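Local coordinates for EDTA monooxygenase (EDTA-degrading bacterium BNC1, PDB 5DQP), which probably oxidises EDTA with molecular oxygen, as a flavin-dependent monooxygenase that works with reduced FMN and a partner flavin reductase, at residues 295-298 against 299-303; 359-362 against 363-366; 156-159 against 160-163. One frame throughout, in Å; residues are numbered along the deposited sequence.

Interaction 1 of 3, residues 295-298 against 299-303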
loop_
_atom_site.group_PDB
_atom_site.type_symbol
_atom_site.label_atom_id
_atom_site.label_comp_id
_atom_site.label_asym_id
_atom_site.label_seq_id
_atom_site.Cartn_x
_atom_site.Cartn_y
_atom_site.Cartn_z
ATOM N N ARG A 295 -13.660 -11.472 37.622
ATOM C CA ARG A 295 -13.151 -12.244 36.526
ATOM C C ARG A 295 -12.861 -13.686 36.932
ATOM O O ARG A 295 -13.056 -14.595 36.160
ATOM C CB ARG A 295 -11.946 -11.573 35.874
ATOM C CG ARG A 295 -11.981 -10.056 35.796
ATOM C CD ARG A 295 -13.105 -9.541 34.952
ATOM N NE ARG A 295 -12.738 -9.653 33.554
ATOM C CZ ARG A 295 -13.578 -9.696 32.527
ATOM N NH1 ARG A 295 -14.880 -9.635 32.724
ATOM N NH2 ARG A 295 -13.103 -9.805 31.297
ATOM N N ILE A 296 -12.357 -13.879 38.136
ATOM C CA ILE A 296 -11.968 -15.216 38.575
ATOM C C ILE A 296 -13.202 -16.061 38.881
ATOM O O ILE A 296 -13.244 -17.251 38.553
ATOM C CB ILE A 296 -11.001 -15.131 39.772
ATOM C CG1 ILE A 296 -9.673 -14.513 39.332
ATOM C CG2 ILE A 296 -10.747 -16.502 40.344
ATOM C CD1 ILE A 296 -8.722 -14.190 40.480
ATOM N N GLU A 297 -14.245 -15.463 39.474
ATOM C CA GLU A 297 -15.493 -16.211 39.620
ATOM C C GLU A 297 -16.102 -16.516 38.250
ATOM O O GLU A 297 -16.565 -17.634 38.004
ATOM C CB GLU A 297 -16.479 -15.458 40.528
ATOM C CG GLU A 297 -16.948 -14.086 40.012
ATOM C CD GLU A 297 -18.224 -14.147 39.166
ATOM O OE1 GLU A 297 -18.854 -15.229 39.113
ATOM O OE2 GLU A 297 -18.593 -13.110 38.557
ATOM N N ALA A 298 -16.075 -15.553 37.329
ATOM C CA ALA A 298 -16.541 -15.841 35.978
ATOM C C ALA A 298 -15.840 -17.068 35.393
ATOM O O ALA A 298 -16.480 -17.934 34.788
ATOM C CB ALA A 298 -16.333 -14.622 35.082
ATOM N N LEU A 299 -14.523 -17.166 35.564
ATOM C CA LEU A 299 -13.796 -18.283 34.967
ATOM C C LEU A 299 -14.150 -19.611 35.636
ATOM O O LEU A 299 -14.290 -20.640 34.958
ATOM C CB LEU A 299 -12.295 -18.023 35.054
ATOM C CG LEU A 299 -11.372 -19.009 34.350
ATOM C CD1 LEU A 299 -11.723 -19.128 32.859
ATOM C CD2 LEU A 299 -9.932 -18.550 34.540
ATOM N N SER A 300 -14.286 -19.619 36.964
ATOM C CA SER A 300 -14.557 -20.875 37.655
ATOM C C SER A 300 -15.904 -21.446 37.236
ATOM O O SER A 300 -16.069 -22.664 37.131
ATOM C CB SER A 300 -14.510 -20.675 39.173
ATOM O OG SER A 300 -15.515 -19.752 39.577
ATOM N N LYS A 301 -16.887 -20.582 37.003
ATOM C CA LYS A 301 -18.159 -21.065 36.486
ATOM C C LYS A 301 -17.984 -21.641 35.084
ATOM O O LYS A 301 -18.503 -22.722 34.772
ATOM C CB LYS A 301 -19.198 -19.936 36.505
ATOM C CG LYS A 301 -19.319 -19.255 37.872
ATOM C CD LYS A 301 -20.539 -18.342 37.943
ATOM C CE LYS A 301 -20.342 -17.029 37.214
ATOM N NZ LYS A 301 -21.645 -16.328 37.031
ATOM N N GLN A 302 -17.234 -20.955 34.232
ATOM C CA GLN A 302 -17.081 -21.451 32.869
ATOM C C GLN A 302 -16.453 -22.834 32.840
ATOM O O GLN A 302 -16.763 -23.641 31.953
ATOM C CB GLN A 302 -16.261 -20.478 32.042
ATOM C CG GLN A 302 -17.100 -19.350 31.456
ATOM C CD GLN A 302 -16.246 -18.380 30.679
ATOM O OE1 GLN A 302 -15.125 -18.087 31.088
ATOM N NE2 GLN A 302 -16.752 -17.896 29.544
ATOM N N LEU A 303 -15.588 -23.132 33.807
ATOM C CA LEU A 303 -14.887 -24.399 33.845
ATOM C C LEU A 303 -15.496 -25.350 34.854
ATOM O O LEU A 303 -14.991 -26.464 35.008
ATOM C CB LEU A 303 -13.406 -24.178 34.175
ATOM C CG LEU A 303 -12.592 -23.263 33.249
ATOM C CD1 LEU A 303 -11.307 -22.854 33.930
ATOM C CD2 LEU A 303 -12.301 -23.915 31.909
#

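Interaction 2 of 3, residues 359-362 against 363-366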
loop_
_atom_site.group_PDB
_atom_site.type_symbol
_atom_site.label_atom_id
_atom_site.label_comp_id
_atom_site.label_asym_id
_atom_site.label_seq_id
_atom_site.Cartn_x
_atom_site.Cartn_y
_atom_site.Cartn_z
ATOM N N ALA A 359 2.919 -12.829 31.797
ATOM C CA ALA A 359 3.571 -11.873 32.675
ATOM C C ALA A 359 4.798 -12.517 33.306
ATOM O O ALA A 359 4.761 -13.688 33.687
ATOM C CB ALA A 359 2.602 -11.394 33.755
ATOM N N GLY A 360 5.887 -11.757 33.405
ATOM C CA GLY A 360 7.096 -12.290 34.014
ATOM C C GLY A 360 8.263 -11.344 33.840
ATOM O O GLY A 360 8.148 -10.297 33.199
ATOM N N THR A 361 9.400 -11.730 34.430
ATOM C CA THR A 361 10.638 -10.996 34.182
ATOM C C THR A 361 11.230 -11.400 32.830
ATOM O O THR A 361 10.825 -12.388 32.221
ATOM C CB THR A 361 11.662 -11.250 35.294
ATOM O OG1 THR A 361 12.044 -12.626 35.265
ATOM C CG2 THR A 361 11.118 -10.860 36.672
ATOM N N PRO A 362 12.203 -10.635 32.319
ATOM C CA PRO A 362 12.824 -11.012 31.036
ATOM C C PRO A 362 13.325 -12.452 31.010
ATOM O O PRO A 362 13.120 -13.168 30.017
ATOM C CB PRO A 362 13.974 -9.990 30.903
ATOM C CG PRO A 362 13.487 -8.784 31.633
ATOM C CD PRO A 362 12.689 -9.331 32.810
ATOM N N ASP A 363 13.962 -12.909 32.091
ATOM C CA ASP A 363 14.467 -14.281 32.124
ATOM C C ASP A 363 13.337 -15.301 32.076
ATOM O O ASP A 363 13.478 -16.349 31.440
ATOM C CB ASP A 363 15.327 -14.501 33.374
ATOM C CG ASP A 363 16.750 -13.977 33.201
ATOM O OD1 ASP A 363 17.545 -14.620 32.465
ATOM O OD2 ASP A 363 17.074 -12.921 33.793
ATOM N N GLN A 364 12.212 -15.018 32.753
ATOM C CA GLN A 364 11.095 -15.960 32.767
ATOM C C GLN A 364 10.482 -16.083 31.385
ATOM O O GLN A 364 10.118 -17.179 30.944
ATOM C CB GLN A 364 10.029 -15.525 33.789
ATOM C CG GLN A 364 10.418 -15.738 35.260
ATOM C CD GLN A 364 9.487 -15.009 36.234
ATOM O OE1 GLN A 364 9.017 -13.897 35.962
ATOM N NE2 GLN A 364 9.201 -15.643 37.360
ATOM N N VAL A 365 10.377 -14.969 30.670
ATOM C CA VAL A 365 9.834 -15.025 29.318
ATOM C C VAL A 365 10.780 -15.782 28.389
ATOM O O VAL A 365 10.350 -16.665 27.629
ATOM C CB VAL A 365 9.537 -13.606 28.813
ATOM C CG1 VAL A 365 9.183 -13.644 27.298
ATOM C CG2 VAL A 365 8.410 -12.999 29.650
ATOM N N ALA A 366 12.083 -15.462 28.446
ATOM C CA ALA A 366 13.058 -16.150 27.604
ATOM C C ALA A 366 13.052 -17.640 27.883
ATOM O O ALA A 366 13.100 -18.452 26.953
ATOM C CB ALA A 366 14.478 -15.573 27.802
#

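Interaction 3 of 3, residues 156-159 against 160-163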
loop_
_atom_site.group_PDB
_atom_site.type_symbol
_atom_site.label_atom_id
_atom_site.label_comp_id
_atom_site.label_asym_id
_atom_site.label_seq_id
_atom_site.Cartn_x
_atom_site.Cartn_y
_atom_site.Cartn_z
ATOM N N VAL A 156 -4.614 -18.006 -8.289
ATOM C CA VAL A 156 -4.460 -16.904 -9.224
ATOM C C VAL A 156 -3.217 -16.114 -8.869
ATOM O O VAL A 156 -2.344 -15.888 -9.709
ATOM C CB VAL A 156 -5.708 -16.005 -9.230
ATOM C CG1 VAL A 156 -5.427 -14.780 -10.079
ATOM C CG2 VAL A 156 -6.924 -16.770 -9.752
ATOM N N VAL A 157 -3.081 -15.751 -7.593
ATOM C CA VAL A 157 -1.972 -14.896 -7.197
ATOM C C VAL A 157 -0.632 -15.577 -7.478
ATOM O O VAL A 157 0.272 -14.966 -8.052
ATOM C CB VAL A 157 -2.126 -14.485 -5.725
ATOM C CG1 VAL A 157 -0.846 -13.785 -5.209
ATOM C CG2 VAL A 157 -3.325 -13.600 -5.600
ATOM N N HIS A 158 -0.471 -16.847 -7.076
ATOM C CA HIS A 158 0.795 -17.519 -7.365
ATOM C C HIS A 158 1.042 -17.600 -8.866
ATOM O O HIS A 158 2.169 -17.383 -9.335
ATOM C CB HIS A 158 0.835 -18.910 -6.727
ATOM C CG HIS A 158 1.342 -18.898 -5.317
ATOM N ND1 HIS A 158 2.680 -18.766 -5.013
ATOM C CD2 HIS A 158 0.690 -18.951 -4.132
ATOM C CE1 HIS A 158 2.833 -18.765 -3.701
ATOM N NE2 HIS A 158 1.640 -18.869 -3.143
ATOM N N GLY A 159 -0.010 -17.883 -9.640
ATOM C CA GLY A 159 0.117 -17.856 -11.087
ATOM C C GLY A 159 0.581 -16.509 -11.615
ATOM O O GLY A 159 1.446 -16.445 -12.489
ATOM N N LEU A 160 0.036 -15.416 -11.070
ATOM C CA LEU A 160 0.460 -14.080 -11.490
ATOM C C LEU A 160 1.910 -13.806 -11.125
ATOM O O LEU A 160 2.669 -13.247 -11.927
ATOM C CB LEU A 160 -0.450 -13.015 -10.875
ATOM C CG LEU A 160 -1.830 -13.015 -11.525
ATOM C CD1 LEU A 160 -2.799 -12.082 -10.812
ATOM C CD2 LEU A 160 -1.693 -12.620 -13.006
ATOM N N TRP A 161 2.304 -14.137 -9.898
ATOM C CA TRP A 161 3.691 -13.922 -9.511
ATOM C C TRP A 161 4.659 -14.601 -10.478
ATOM O O TRP A 161 5.724 -14.055 -10.777
ATOM C CB TRP A 161 3.913 -14.400 -8.080
ATOM C CG TRP A 161 3.333 -13.450 -7.072
ATOM C CD1 TRP A 161 3.048 -12.119 -7.254
ATOM C CD2 TRP A 161 2.922 -13.768 -5.743
ATOM N NE1 TRP A 161 2.507 -11.583 -6.099
ATOM C CE2 TRP A 161 2.409 -12.580 -5.162
ATOM C CE3 TRP A 161 2.934 -14.942 -4.985
ATOM C CZ2 TRP A 161 1.935 -12.535 -3.858
ATOM C CZ3 TRP A 161 2.453 -14.898 -3.696
ATOM C CH2 TRP A 161 1.969 -13.699 -3.142
ATOM N N ASN A 162 4.299 -15.773 -11.004
ATOM C CA ASN A 162 5.228 -16.507 -11.853
ATOM C C ASN A 162 5.138 -16.135 -13.309
ATOM O O ASN A 162 5.919 -16.666 -14.095
ATOM C CB ASN A 162 5.017 -18.012 -11.709
ATOM C CG ASN A 162 5.471 -18.510 -10.369
ATOM O OD1 ASN A 162 6.409 -17.968 -9.788
ATOM N ND2 ASN A 162 4.801 -19.524 -9.853
ATOM N N SER A 163 4.213 -15.244 -13.690
ATOM C CA SER A 163 3.897 -15.016 -15.093
ATOM C C SER A 163 4.865 -14.063 -15.794
ATOM O O SER A 163 4.786 -13.942 -17.025
ATOM C CB SER A 163 2.462 -14.484 -15.242
ATOM O OG SER A 163 2.362 -13.142 -14.763
#

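Interaction 1 of 3, residues 295-298 against 299-303
L299 N, S300 N, K301 N and Q302 N donate to R295 O, I296 O, E297 O and A298 O in turn, an unbroken i to i+4 ladder of alpha-helix with N-O distances of 3.0 to 3.2 Å. E297 O also takes a second bond, because S300 OG donates to it at 2.8 Å. That hydroxyl comes to E297 O from the flank, at a C=O...O angle of 115°. The torsion of S300 (chi1 62°) sets OG between its own N and carbonyl carbon, and this folds the hydroxyl back over the preceding turn. A serine bonded to the carbonyl three residues earlier is a common way for a helix to satisfy a buried hydroxyl. Without the hydroxyl, as with an alanine here, E297 O would probably lose its second donor and keep the helical bond from K301 N. The helix, residues 292-303, lies in the part of the chain between barrel strands 262-271 and 358-360 of this luciferase-like fold. I296, L299 and S300 face inward and rest on L348 of helix 348-354. L299 also touches M337 of helix 331-344. On the outer side E297 and K301 run side by side in the same direction. The salt bridge from E297 OE1 to K301 NZ is long, at 3.7 Å. The K301 chain bends at chi3 (-76°), which lays CE beside that carboxylate oxygen, while NZ runs on past it.

Interaction 2 of 3, residues 359-362 against 363-366
Q364 OE1 takes the backbone N-H of T361 in a short, nearly straight bond of 2.7 Å, with an N-H...O angle of 166°. T361 N lies in the plane of the Q364 amide carbonyl and uses a lone pair of OE1. The Q364 side chain reaches this point by running back against the direction of the chain. Its CG lies beside its own backbone N (chi1 -73°), and the chain stays extended beyond CG. OE1 then also sits 3.2 Å from G360 CA, a close approach that a CB on this residue would crowd. In return T361 OG1 accepts from Q364 N at 3.5 Å, a weak bond. T361 and Q364 thus form a capping box, with T361 as the N-cap of helix 362-374. The side chain of each residue binds the backbone N-H of the other, though the two bonds differ in strength. With chi1 at 65°, T361 OG1 swings over the start of the helix and can serve as the cap. P362 follows as the first helical residue, where a helix needs no N-H from the residue, so a proline fits. The first turn is closed by V365 N to T361 O at 3.0 Å and A366 N to P362 O at 3.0 Å. The box lies where strand 358-360 of the barrel-type parallel sheet turns into its helix. G360 is still paired through its backbone with L270 and G272. V365 and P362 rest on I271 of the neighbouring strand, and P362 and A366 meet I402 of helix 390-405.

Interaction 3 of 3, residues 156-159 against 160-163
V157 CG1 sits over one face of the W161 six-membered ring, 3.4 Å from its centroid and 14° off the ring normal, a close CH-pi contact. H158 meets the same ring at its edge. The edge of W161 points at the face of H158 in a T-shaped pair, with centroids 5.2 Å apart and planes at 82°. W161 CE3 comes 3.8 Å from H158 ND1. With W161 CG beside its backbone N (chi1 -75°), the indole leans back along the helix to reach V157. V156 CG1 and L160 CD1 touch at 3.8 Å, side by side. The helix bonds set the spacing of these pairs: L160 N binds V156 O at 2.8 Å and W161 N binds V157 O at 2.9 Å. Farther out, W161 NE1 donates to A106 O of helix 102-115, which helps to hold the indole's rotation. W122 of strand 120-125 touches both V157 and W161, and V210 of strand 210-213 touches H158 and W161. As the helix runs out, L160 O accepts from both N and OG of S163. This is the C-terminal end of helix 143-161, packed against strands of the parallel sheet in a TIM-barrel, luciferase-like fold.

All three contacts are local, made within a helix or at one of its ends, and they lie well apart. Interactions 1 and 2 are the nearer pair, with centres about 26 Å apart and nearest atoms about 13 Å apart. Interaction 3 lies across the centre of the chain from both, its centre about 49 Å from interaction 1 and about 43 Å from interaction 2. Interactions 2 and 3 involve helices packed on the parallel sheet. Interaction 1, which packs on other helices and loops, lies farthest from the chain centre, about 29 Å from it. None adjoins the predicted FMN-binding residues. Still, helix 143-161 carries two of them, H143 and Y147, in its first turns.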